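Local coordinates for protein sugar kinase (Agrobacterium tumefaciens, PDB 2RBC) that probably phosphorylates a sugar or related carbohydrate with ATP, as a putative ribokinase of the pfkB carbohydrate kinase family, at residues A[42-47]-A[59-64]; A[121-126]-A[133-138]; A[209-214]-A[241-246]; A[236-241]-A[248-253]. All coordinates share one frame; numbering follows the deposited sequence. Where two conformers were deposited one is given.

Overall arrangement
The four contacts follow one another along the chain, except that contacts 3 and 4 interleave. Contacts 1 and 2 share the small four-stranded sheet 60-66, 39-45, 121-127, 133-138. Their centres lie about 11 Å apart, and strands 39-45 and 121-127 join them through backbone pairing. This sheet corresponds to the lid of ribokinase-family enzymes, and in both contacts it meets the second subunit. Contacts 3 and 4 belong to the large mixed sheet of the main domain, share Val-241 on strand 238-242, and have centres about 12 Å apart. Contacts 1 and 4 are about 36 Å apart between centres, on opposite sides of the chain's centre: one pair builds the lid sheet, the other part of the main-domain sheet.

Contact 1. Residues A[42-47]-A[59-64]; sequences TLFRVA and YEVLQI
Tyr-59 opens the pairing with Arg-45: its N donates to Arg-45 O at 2.8 Å, while its ring swings back so that this same carbonyl oxygen lies over one face. CG of Tyr-59 sits between its own backbone N and carbonyl carbon (chi1 59°), which brings the ring across the aliphatic part of Arg-45. Ring and guanidinium planes are turned 30° apart, with Tyr-59 CE1 3.5 Å from Arg-45 CD. Glu-60 runs alongside the same arginine, both chains extended, and its OE1 takes NH1 of Arg-45 in a 2.8 Å salt bridge. The oxygen is met on its syn side and lies in the guanidinium plane, although the two flat groups are twisted by 50°. On the other face, Val-61 divides its methyls: CG1 meets CG2 of Thr-42, and CG2 reaches CD1 of the Phe-44 ring at 3.7 Å. Leu-62 exchanges two backbone bonds with Leu-43, and the leucine side chains touch loosely. Gln-63 lies beside Thr-42 and gives NE2 to its OG1 at 3.0 Å, with the hydroxyl in the amide plane; its OE1 is taken by Arg-97, so both ends of the amide are engaged. Ile-64 closes the series with CG2 against CD1 of Leu-43, 4.0 Å away. Together these antiparallel strands form one side of the probable lid sheet of a ribokinase-like kinase. On its far edge strand 39-45 pairs in parallel with strand 121-127, Leu-272 and Phe-310 pack on the Leu-43 and Arg-45 face, and Val-136 and Phe-138 of the second subunit pack on Phe-44 and Val-61.

Contact 2. Residues A[121-126]-A[133-138]; sequences ALSTII and RLIVPF. With EDO (1,2-ethanediol), chain H; EDO (1,2-ethanediol), chain L.
Leu-122, Thr-124 and Ile-126 pair with Phe-138, Val-136 and Leu-134 as the hydrogen-bonded pairs of an antiparallel beta hairpin, its strands running at 167° to each other in the sheet that corresponds to the ribokinase lid. The ladder is regular except where Leu-122 N reaches Phe-138 O in a weak bond. On one face Ile-126 and Leu-134 lie side by side, CD1 to CD2 at 4.1 Å, and farther along Leu-122 crosses Phe-138, its CG against the CB of the phenylalanine. Val-136 and Phe-138 continue this face toward Phe-44 and Val-61 of the second subunit; Leu-134 and Ile-135 also pair in parallel with a strand of that chain, carrying the sheet across the interface. The other face holds Ile-125, whose CG2 rests on CD of Arg-133 at 3.8 Å; the touch of its CG1 on Ile-135, modelled in two conformers, is less certain. The arginine bends at chi3, and its head has two partners, Thr-271 through NH1 and an ethanediol, probably from the crystallisation liquor, through NH2. Strand 39-45 runs beside 121-126 on its remaining edge. Near Ser-123, whose OG is also hydrogen-bonded to a glycerol, this hydroxyl lies 3.6 Å from Pro-137 CB; water 1 is 2.9 Å from Ser-123 OG and donates to Phe-138 O at 2.8 Å.

Contact 3. Residues A[209-214]-A[241-246]; sequences FSEPAA and VTAGPA
This is a parallel strand pairing at the C-terminal ends of two neighbouring strands of the main sheet, where Phe-209 and Val-241 stand next to each other and strand 206-210 turns into helix 211-218, part of a beta-alpha-beta crossover leading to strand 238-242 in the Rossmann-like domain of the ribokinase family. Thr-242 N donates to Phe-209 O at 2.9 Å in a nearly straight bond, and CA of Val-241 approaches the same oxygen. Val-241 has the largest share of the packing. Its CG1 reaches between strand and helix to CB of Ala-214, 3.8 Å away, a direction set by a chi1 of -176°, and CG2 lies 4.0 Å from that same methyl; CG2 also faces the CB of Phe-209. Leu-227 and Met-226 of helix 223-233 cover this apolar patch. Glu-211 begins the helix with an extended chain that carries OE1 to CB of Ala-243, a plain van der Waals touch. Ser-210 is the N-cap: besides its link to Asp-190, its OG accepts Ala-213 N at 3.3 Å, with an angle of 155° at the hydrogen.

Contact 4. Residues A[236-241]-A[248-253]; sequences QTFIAV and CWWTEA
Phe-238 and Trp-250 form the tight part of this hairpin, whose strands 238-241 and 248-251 run antiparallel in the main sheet of the ribokinase-like alpha/beta domain. The rings are nearly parallel, 26° apart, but slid so far that they barely overlap, with centroids 5.1 Å apart; Phe-238 CE2 nonetheless comes within 3.4 Å of Trp-250 CD1. A chi1 of 80° tucks the indole of Trp-250 over its own main chain and stands it beside the phenylalanine. Glu-252 then fixes its edge: bent at chi2, it puts OE2 3.0 Å from NE1 of Trp-250, in the ring plane, though the N-H meets the carboxylate from above. The other oxygen, OE1, lies at the edge of the Phe-238 ring, 3.6 Å from CD2, and is hydrogen-bonded to OG of Ser-292. Next along, CB of Ala-240 packs on CB of Trp-250 at 3.8 Å and more loosely on SG of Cys-248. Two pairs of backbone bonds, Ile-239 with Thr-251 and Val-241 with Trp-249, hold this half of the hairpin. Toward Gln-236 and Ala-253 the ladder gives way. These two residues are exposed and meet through little more than Ala-253 CB on Gln-236 O, while water 2 bridges the strands, 2.6 Å from Thr-237 O and 2.7 Å from Thr-251 OG1. On one face Trp-249 and Val-241 pack on helix 223-233; on the other, Trp-250 and Cys-248 pack on helix 292-307. Strand 206-210 borders strand 238-242 in parallel, and antiparallel strands 248-251 and 258-261 extend the sheet beyond it.

Contact 1. Residues A[42-47]-A[59-64]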
# COMPACT_ATOMS: atom_id res chain seq x y z
N THR A 42 -2.04 -1.39 -4.83
CA THR A 42 -2.14 -2.57 -4.01
C THR A 42 -3.61 -2.84 -3.73
O THR A 42 -4.31 -2.02 -3.10
CB THR A 42 -1.32 -2.47 -2.74
OG1 THR A 42 0.02 -2.17 -3.10
CG2 THR A 42 -1.34 -3.80 -2.01
N LEU A 43 -4.05 -4.00 -4.23
CA LEU A 43 -5.44 -4.41 -4.22
C LEU A 43 -5.59 -5.48 -3.16
O LEU A 43 -4.98 -6.54 -3.28
CB LEU A 43 -5.87 -4.99 -5.59
CG LEU A 43 -5.53 -4.20 -6.86
CD1 LEU A 43 -6.11 -4.93 -8.05
CD2 LEU A 43 -6.03 -2.76 -6.76
N PHE A 44 -6.36 -5.17 -2.12
CA PHE A 44 -6.58 -6.03 -0.98
C PHE A 44 -7.99 -6.56 -1.10
O PHE A 44 -8.94 -5.79 -1.02
CB PHE A 44 -6.50 -5.23 0.34
CG PHE A 44 -5.15 -4.68 0.66
CD1 PHE A 44 -4.24 -5.43 1.39
CD2 PHE A 44 -4.81 -3.38 0.32
CE1 PHE A 44 -3.00 -4.92 1.72
CE2 PHE A 44 -3.58 -2.85 0.69
CZ PHE A 44 -2.68 -3.63 1.36
N ARG A 45 -8.12 -7.87 -1.27
CA ARG A 45 -9.42 -8.54 -1.47
C ARG A 45 -9.91 -9.02 -0.12
O ARG A 45 -9.23 -9.78 0.57
CB ARG A 45 -9.27 -9.68 -2.46
CG ARG A 45 -10.50 -10.01 -3.24
CD ARG A 45 -10.27 -11.21 -4.06
NE ARG A 45 -11.44 -11.55 -4.86
CZ ARG A 45 -11.46 -12.54 -5.73
NH1 ARG A 45 -10.41 -13.30 -5.91
NH2 ARG A 45 -12.57 -12.78 -6.43
N VAL A 46 -11.05 -8.49 0.30
CA VAL A 46 -11.60 -8.76 1.61
C VAL A 46 -13.04 -9.30 1.47
O VAL A 46 -13.65 -9.13 0.43
CB VAL A 46 -11.60 -7.50 2.47
CG1 VAL A 46 -10.15 -6.99 2.67
CG2 VAL A 46 -12.50 -6.40 1.83
N ALA A 47 -13.55 -9.95 2.52
CA ALA A 47 -14.94 -10.43 2.52
C ALA A 47 -15.84 -9.21 2.70
O ALA A 47 -16.58 -8.82 1.80
CB ALA A 47 -15.16 -11.42 3.63
N TYR A 59 -7.83 -11.72 1.99
CA TYR A 59 -7.54 -13.09 1.63
C TYR A 59 -6.73 -13.21 0.37
O TYR A 59 -6.21 -14.28 0.10
CB TYR A 59 -8.78 -13.97 1.57
CG TYR A 59 -9.84 -13.54 0.63
CD1 TYR A 59 -9.86 -13.99 -0.68
CD2 TYR A 59 -10.88 -12.75 1.07
CE1 TYR A 59 -10.89 -13.61 -1.55
CE2 TYR A 59 -11.90 -12.36 0.22
CZ TYR A 59 -11.91 -12.79 -1.08
OH TYR A 59 -12.94 -12.35 -1.91
N GLU A 60 -6.59 -12.12 -0.37
CA GLU A 60 -5.76 -12.09 -1.56
C GLU A 60 -5.22 -10.67 -1.68
O GLU A 60 -5.93 -9.72 -1.37
CB GLU A 60 -6.60 -12.44 -2.79
CG GLU A 60 -5.81 -12.65 -4.03
CD GLU A 60 -6.63 -13.22 -5.16
OE1 GLU A 60 -7.82 -13.55 -4.93
OE2 GLU A 60 -6.08 -13.32 -6.26
N VAL A 61 -3.95 -10.54 -2.06
CA VAL A 61 -3.33 -9.21 -2.24
C VAL A 61 -2.55 -9.21 -3.56
O VAL A 61 -1.76 -10.10 -3.81
CB VAL A 61 -2.40 -8.81 -1.04
CG1 VAL A 61 -1.74 -7.44 -1.26
CG2 VAL A 61 -3.17 -8.85 0.30
N LEU A 62 -2.78 -8.19 -4.38
CA LEU A 62 -2.09 -8.04 -5.67
C LEU A 62 -1.55 -6.64 -5.77
O LEU A 62 -2.29 -5.67 -5.60
CB LEU A 62 -3.05 -8.27 -6.84
CG LEU A 62 -2.56 -8.16 -8.32
CD1 LEU A 62 -1.55 -9.27 -8.66
CD2 LEU A 62 -3.70 -8.14 -9.31
N GLN A 63 -0.25 -6.55 -6.04
CA GLN A 63 0.39 -5.30 -6.42
C GLN A 63 0.58 -5.25 -7.91
O GLN A 63 1.20 -6.15 -8.49
CB GLN A 63 1.71 -5.15 -5.71
CG GLN A 63 1.53 -5.01 -4.21
CD GLN A 63 2.79 -4.54 -3.50
OE1 GLN A 63 3.75 -5.28 -3.40
NE2 GLN A 63 2.77 -3.33 -2.97
N ILE A 64 0.00 -4.23 -8.53
CA ILE A 64 -0.04 -4.10 -9.97
C ILE A 64 0.12 -2.64 -10.41
O ILE A 64 -0.55 -1.73 -9.91
CB ILE A 64 -1.32 -4.82 -10.58
CG1 ILE A 64 -1.26 -4.81 -12.11
CG2 ILE A 64 -2.67 -4.31 -10.03
CD1 ILE A 64 -2.20 -5.84 -12.74

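Contact 2. Residues A[121-126]-A[133-138]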
# COMPACT_ATOMS: atom_id res chain seq x y z
N ALA A 121 3.14 7.81 -8.02
CA ALA A 121 1.78 7.58 -7.60
C ALA A 121 1.61 6.14 -7.15
O ALA A 121 2.15 5.20 -7.75
CB ALA A 121 0.78 7.89 -8.74
N LEU A 122 0.83 5.97 -6.10
CA LEU A 122 0.45 4.64 -5.62
C LEU A 122 -0.93 4.76 -5.01
O LEU A 122 -1.30 5.86 -4.54
CB LEU A 122 1.50 4.12 -4.60
CG LEU A 122 1.68 4.87 -3.28
CD1 LEU A 122 0.67 4.41 -2.18
CD2 LEU A 122 3.12 4.71 -2.80
N SER A 123 -1.70 3.67 -5.02
CA SER A 123 -2.97 3.61 -4.29
C SER A 123 -3.19 2.31 -3.53
O SER A 123 -2.72 1.26 -3.95
CB SER A 123 -4.15 3.77 -5.24
OG SER A 123 -3.98 4.91 -6.07
N THR A 124 -3.91 2.39 -2.41
CA THR A 124 -4.53 1.20 -1.84
C THR A 124 -5.99 1.12 -2.30
O THR A 124 -6.73 2.11 -2.22
CB THR A 124 -4.44 1.17 -0.32
OG1 THR A 124 -3.13 0.72 0.05
CG2 THR A 124 -5.49 0.24 0.31
N ILE A 125 -6.39 -0.05 -2.78
CA ILE A 125 -7.78 -0.31 -3.11
C ILE A 125 -8.23 -1.57 -2.37
O ILE A 125 -7.62 -2.61 -2.52
CB ILE A 125 -8.03 -0.45 -4.62
CG1 ILE A 125 -7.46 0.76 -5.36
CG2 ILE A 125 -9.53 -0.58 -4.91
CD1 ILE A 125 -7.59 0.73 -6.88
N ILE A 126 -9.26 -1.43 -1.54
CA ILE A 126 -9.83 -2.53 -0.75
C ILE A 126 -11.11 -2.91 -1.48
O ILE A 126 -12.01 -2.08 -1.62
CB ILE A 126 -10.09 -2.13 0.70
CG1 ILE A 126 -8.79 -1.61 1.37
CG2 ILE A 126 -10.67 -3.32 1.50
CD1 ILE A 126 -8.99 -0.80 2.62
N ARG A 133 -15.49 -1.10 -4.00
CA ARG A 133 -14.13 -0.61 -3.72
C ARG A 133 -14.03 0.60 -2.81
O ARG A 133 -14.84 1.52 -2.89
CB ARG A 133 -13.47 -0.22 -5.01
CG ARG A 133 -13.58 -1.25 -6.08
CD ARG A 133 -12.53 -1.03 -7.13
NE ARG A 133 -12.83 0.05 -8.06
CZ ARG A 133 -13.69 -0.05 -9.07
NH1 ARG A 133 -14.41 -1.15 -9.27
NH2 ARG A 133 -13.85 0.98 -9.86
N LEU A 134 -12.98 0.61 -1.99
CA LEU A 134 -12.55 1.79 -1.24
C LEU A 134 -11.12 2.12 -1.72
O LEU A 134 -10.23 1.26 -1.64
CB LEU A 134 -12.61 1.55 0.26
CG LEU A 134 -11.82 2.54 1.12
CD1 LEU A 134 -12.28 3.99 0.94
CD2 LEU A 134 -11.88 2.11 2.59
N ILE A 135 -10.93 3.34 -2.24
CA ILE A 135 -9.64 3.77 -2.79
C ILE A 135 -9.01 4.87 -1.94
O ILE A 135 -9.69 5.81 -1.49
CB ILE A 135 -9.75 4.24 -4.26
CG1 ILE A 135 -8.36 4.63 -4.82
CG2 ILE A 135 -10.71 5.43 -4.36
CD1 ILE A 135 -8.30 4.73 -6.33
N VAL A 136 -7.71 4.73 -1.70
CA VAL A 136 -6.93 5.69 -0.95
C VAL A 136 -5.73 5.96 -1.85
O VAL A 136 -4.79 5.18 -1.93
CB VAL A 136 -6.53 5.18 0.45
CG1 VAL A 136 -5.92 6.32 1.24
CG2 VAL A 136 -7.75 4.57 1.18
N PRO A 137 -5.84 7.01 -2.66
CA PRO A 137 -4.84 7.30 -3.64
C PRO A 137 -3.85 8.35 -3.21
O PRO A 137 -4.25 9.37 -2.63
CB PRO A 137 -5.67 7.83 -4.80
CG PRO A 137 -6.74 8.59 -4.12
CD PRO A 137 -7.01 7.89 -2.79
N PHE A 138 -2.58 8.09 -3.49
CA PHE A 138 -1.54 9.06 -3.31
C PHE A 138 -1.12 9.58 -4.68
O PHE A 138 -0.80 8.81 -5.56
CB PHE A 138 -0.31 8.45 -2.62
CG PHE A 138 0.87 9.38 -2.59
CD1 PHE A 138 0.82 10.51 -1.81
CD2 PHE A 138 1.97 9.15 -3.39
CE1 PHE A 138 1.89 11.40 -1.79
CE2 PHE A 138 3.03 10.04 -3.38
CZ PHE A 138 2.98 11.17 -2.58
C1 EDO H . -0.13 -0.75 0.10
O1 EDO H . 0.47 -1.04 1.38
C2 EDO H . -0.14 0.76 -0.19
O2 EDO H . -1.16 1.10 -1.15
C1 EDO L . -18.23 0.25 -11.49
O1 EDO L . -18.28 -0.80 -10.50
C2 EDO L . -17.33 1.41 -11.03
O2 EDO L . -16.23 1.62 -11.94
O HOH W 1 -2.70 7.33 -6.89

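Contact 3. Residues A[209-214]-A[241-246]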
# COMPACT_ATOMS: atom_id res chain seq x y z
N PHE A 209 -16.36 9.16 -23.36
CA PHE A 209 -16.64 9.64 -22.01
C PHE A 209 -17.19 8.49 -21.14
O PHE A 209 -17.92 7.63 -21.63
CB PHE A 209 -17.72 10.74 -22.00
CG PHE A 209 -17.32 12.03 -22.66
CD1 PHE A 209 -16.50 12.95 -22.00
CD2 PHE A 209 -17.85 12.38 -23.92
CE1 PHE A 209 -16.19 14.18 -22.59
CE2 PHE A 209 -17.54 13.58 -24.54
CZ PHE A 209 -16.70 14.50 -23.89
N SER A 210 -16.84 8.50 -19.84
CA SER A 210 -17.48 7.63 -18.88
C SER A 210 -18.79 8.30 -18.54
O SER A 210 -18.93 9.52 -18.71
CB SER A 210 -16.62 7.52 -17.60
OG SER A 210 -16.46 8.81 -17.04
N GLU A 211 -19.75 7.54 -18.06
CA GLU A 211 -21.01 8.15 -17.65
C GLU A 211 -20.87 9.34 -16.64
O GLU A 211 -21.44 10.43 -16.82
CB GLU A 211 -21.95 7.06 -17.13
CG GLU A 211 -23.21 7.64 -16.56
CD GLU A 211 -24.28 6.58 -16.35
OE1 GLU A 211 -24.02 5.38 -16.58
OE2 GLU A 211 -25.39 6.99 -15.94
N PRO A 212 -20.10 9.15 -15.57
CA PRO A 212 -19.92 10.27 -14.66
C PRO A 212 -19.29 11.52 -15.28
O PRO A 212 -19.68 12.64 -14.93
CB PRO A 212 -18.99 9.71 -13.59
CG PRO A 212 -18.98 8.30 -13.75
CD PRO A 212 -19.40 7.95 -15.12
N ALA A 213 -18.34 11.37 -16.20
CA ALA A 213 -17.72 12.55 -16.82
C ALA A 213 -18.74 13.29 -17.70
O ALA A 213 -18.88 14.53 -17.64
CB ALA A 213 -16.52 12.10 -17.68
N ALA A 214 -19.49 12.53 -18.50
CA ALA A 214 -20.50 13.08 -19.38
C ALA A 214 -21.62 13.76 -18.59
O ALA A 214 -22.13 14.80 -19.02
CB ALA A 214 -21.05 12.01 -20.27
N VAL A 241 -20.41 7.62 -25.14
CA VAL A 241 -20.51 7.58 -23.69
C VAL A 241 -20.74 6.13 -23.30
O VAL A 241 -21.69 5.50 -23.79
CB VAL A 241 -21.64 8.47 -23.14
CG1 VAL A 241 -21.61 8.46 -21.58
CG2 VAL A 241 -21.52 9.93 -23.66
N THR A 242 -19.85 5.60 -22.44
CA THR A 242 -20.01 4.21 -21.95
C THR A 242 -20.82 4.22 -20.66
O THR A 242 -20.76 5.19 -19.89
CB THR A 242 -18.67 3.53 -21.70
OG1 THR A 242 -17.94 4.29 -20.72
CG2 THR A 242 -17.87 3.45 -23.00
N ALA A 243 -21.60 3.15 -20.46
CA ALA A 243 -22.48 3.01 -19.29
C ALA A 243 -22.35 1.63 -18.65
O ALA A 243 -23.30 1.09 -18.10
CB ALA A 243 -23.97 3.31 -19.69
N GLY A 244 -21.14 1.05 -18.71
CA GLY A 244 -20.88 -0.30 -18.20
C GLY A 244 -21.82 -1.35 -18.73
O GLY A 244 -22.01 -1.51 -19.93
N PRO A 245 -22.47 -2.08 -17.82
CA PRO A 245 -23.36 -3.15 -18.30
C PRO A 245 -24.56 -2.65 -19.07
O PRO A 245 -25.23 -3.46 -19.72
CB PRO A 245 -23.81 -3.85 -17.03
CG PRO A 245 -23.45 -2.94 -15.91
CD PRO A 245 -22.44 -1.97 -16.36
N ALA A 246 -24.83 -1.34 -19.03
CA ALA A 246 -25.95 -0.73 -19.75
C ALA A 246 -25.64 -0.39 -21.24
O ALA A 246 -26.54 0.00 -22.01
CB ALA A 246 -26.48 0.51 -18.99

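Contact 4. Residues A[236-241]-A[248-253]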
# COMPACT_ATOMS: atom_id res chain seq x y z
N GLN A 236 -17.99 17.67 -35.24
CA GLN A 236 -17.03 17.05 -36.16
C GLN A 236 -16.21 15.94 -35.48
O GLN A 236 -15.26 15.42 -36.06
CB GLN A 236 -16.08 18.16 -36.65
CG GLN A 236 -15.06 17.79 -37.70
CD GLN A 236 -13.88 18.81 -37.76
OE1 GLN A 236 -13.31 19.23 -36.72
NE2 GLN A 236 -13.54 19.22 -38.98
N THR A 237 -16.64 15.53 -34.29
CA THR A 237 -15.91 14.60 -33.45
C THR A 237 -16.75 13.34 -33.27
O THR A 237 -17.98 13.44 -33.07
CB THR A 237 -15.60 15.27 -32.11
OG1 THR A 237 -14.97 16.53 -32.35
CG2 THR A 237 -14.68 14.43 -31.19
N PHE A 238 -16.12 12.17 -33.34
CA PHE A 238 -16.72 10.93 -32.81
C PHE A 238 -16.90 11.03 -31.28
O PHE A 238 -15.93 11.28 -30.55
CB PHE A 238 -15.87 9.71 -33.21
CG PHE A 238 -16.41 8.41 -32.68
CD1 PHE A 238 -16.15 8.03 -31.38
CD2 PHE A 238 -17.17 7.56 -33.50
CE1 PHE A 238 -16.64 6.84 -30.89
CE2 PHE A 238 -17.65 6.38 -33.01
CZ PHE A 238 -17.38 6.02 -31.71
N ILE A 239 -18.14 10.85 -30.79
CA ILE A 239 -18.43 10.92 -29.36
C ILE A 239 -19.15 9.66 -28.89
O ILE A 239 -20.21 9.33 -29.40
CB ILE A 239 -19.36 12.09 -29.03
CG1 ILE A 239 -18.81 13.44 -29.55
CG2 ILE A 239 -19.66 12.13 -27.51
CD1 ILE A 239 -17.56 13.93 -28.86
N ALA A 240 -18.57 8.99 -27.90
CA ALA A 240 -19.21 7.87 -27.24
C ALA A 240 -19.35 8.13 -25.74
O ALA A 240 -18.52 8.81 -25.14
CB ALA A 240 -18.39 6.54 -27.50
N VAL A 241 -20.41 7.62 -25.14
CA VAL A 241 -20.51 7.58 -23.69
C VAL A 241 -20.74 6.13 -23.30
O VAL A 241 -21.69 5.50 -23.79
CB VAL A 241 -21.64 8.47 -23.14
CG1 VAL A 241 -21.61 8.46 -21.58
CG2 VAL A 241 -21.52 9.93 -23.66
N CYS A 248 -23.34 1.22 -24.58
CA CYS A 248 -22.58 2.36 -25.10
C CYS A 248 -23.40 3.08 -26.18
O CYS A 248 -23.91 2.45 -27.10
CB CYS A 248 -21.27 1.85 -25.67
SG CYS A 248 -20.28 3.12 -26.41
N TRP A 249 -23.56 4.39 -26.00
CA TRP A 249 -24.23 5.25 -26.96
C TRP A 249 -23.19 6.09 -27.66
O TRP A 249 -22.24 6.51 -27.04
CB TRP A 249 -25.19 6.20 -26.25
CG TRP A 249 -26.44 5.55 -25.77
CD1 TRP A 249 -27.64 5.54 -26.42
CD2 TRP A 249 -26.63 4.82 -24.56
NE1 TRP A 249 -28.57 4.86 -25.68
CE2 TRP A 249 -27.98 4.42 -24.52
CE3 TRP A 249 -25.80 4.49 -23.48
CZ2 TRP A 249 -28.53 3.69 -23.47
CZ3 TRP A 249 -26.35 3.76 -22.40
CH2 TRP A 249 -27.70 3.36 -22.43
N TRP A 250 -23.36 6.33 -28.96
CA TRP A 250 -22.39 7.18 -29.67
C TRP A 250 -23.00 7.89 -30.86
O TRP A 250 -24.07 7.49 -31.37
CB TRP A 250 -21.14 6.37 -30.13
CG TRP A 250 -21.30 5.54 -31.40
CD1 TRP A 250 -20.97 5.91 -32.66
CD2 TRP A 250 -21.79 4.20 -31.50
NE1 TRP A 250 -21.24 4.90 -33.55
CE2 TRP A 250 -21.73 3.83 -32.85
CE3 TRP A 250 -22.27 3.27 -30.55
CZ2 TRP A 250 -22.17 2.57 -33.31
CZ3 TRP A 250 -22.68 2.03 -30.99
CH2 TRP A 250 -22.62 1.69 -32.37
N THR A 251 -22.29 8.93 -31.28
CA THR A 251 -22.55 9.66 -32.50
C THR A 251 -21.26 9.75 -33.33
O THR A 251 -20.15 9.97 -32.82
CB THR A 251 -23.14 11.09 -32.22
OG1 THR A 251 -22.21 11.85 -31.46
CG2 THR A 251 -24.47 11.05 -31.47
N GLU A 252 -21.42 9.56 -34.64
CA GLU A 252 -20.32 9.73 -35.58
C GLU A 252 -20.05 11.21 -35.83
O GLU A 252 -20.93 12.06 -35.65
CB GLU A 252 -20.68 9.08 -36.92
CG GLU A 252 -21.12 7.63 -36.82
CD GLU A 252 -19.98 6.65 -36.59
OE1 GLU A 252 -18.78 7.06 -36.70
OE2 GLU A 252 -20.30 5.47 -36.31
N ALA A 253 -18.84 11.50 -36.33
CA ALA A 253 -18.51 12.82 -36.85
C ALA A 253 -19.54 13.25 -37.87
O ALA A 253 -20.00 12.43 -38.65
CB ALA A 253 -17.12 12.81 -37.49
O HOH W 2 -20.61 13.23 -33.14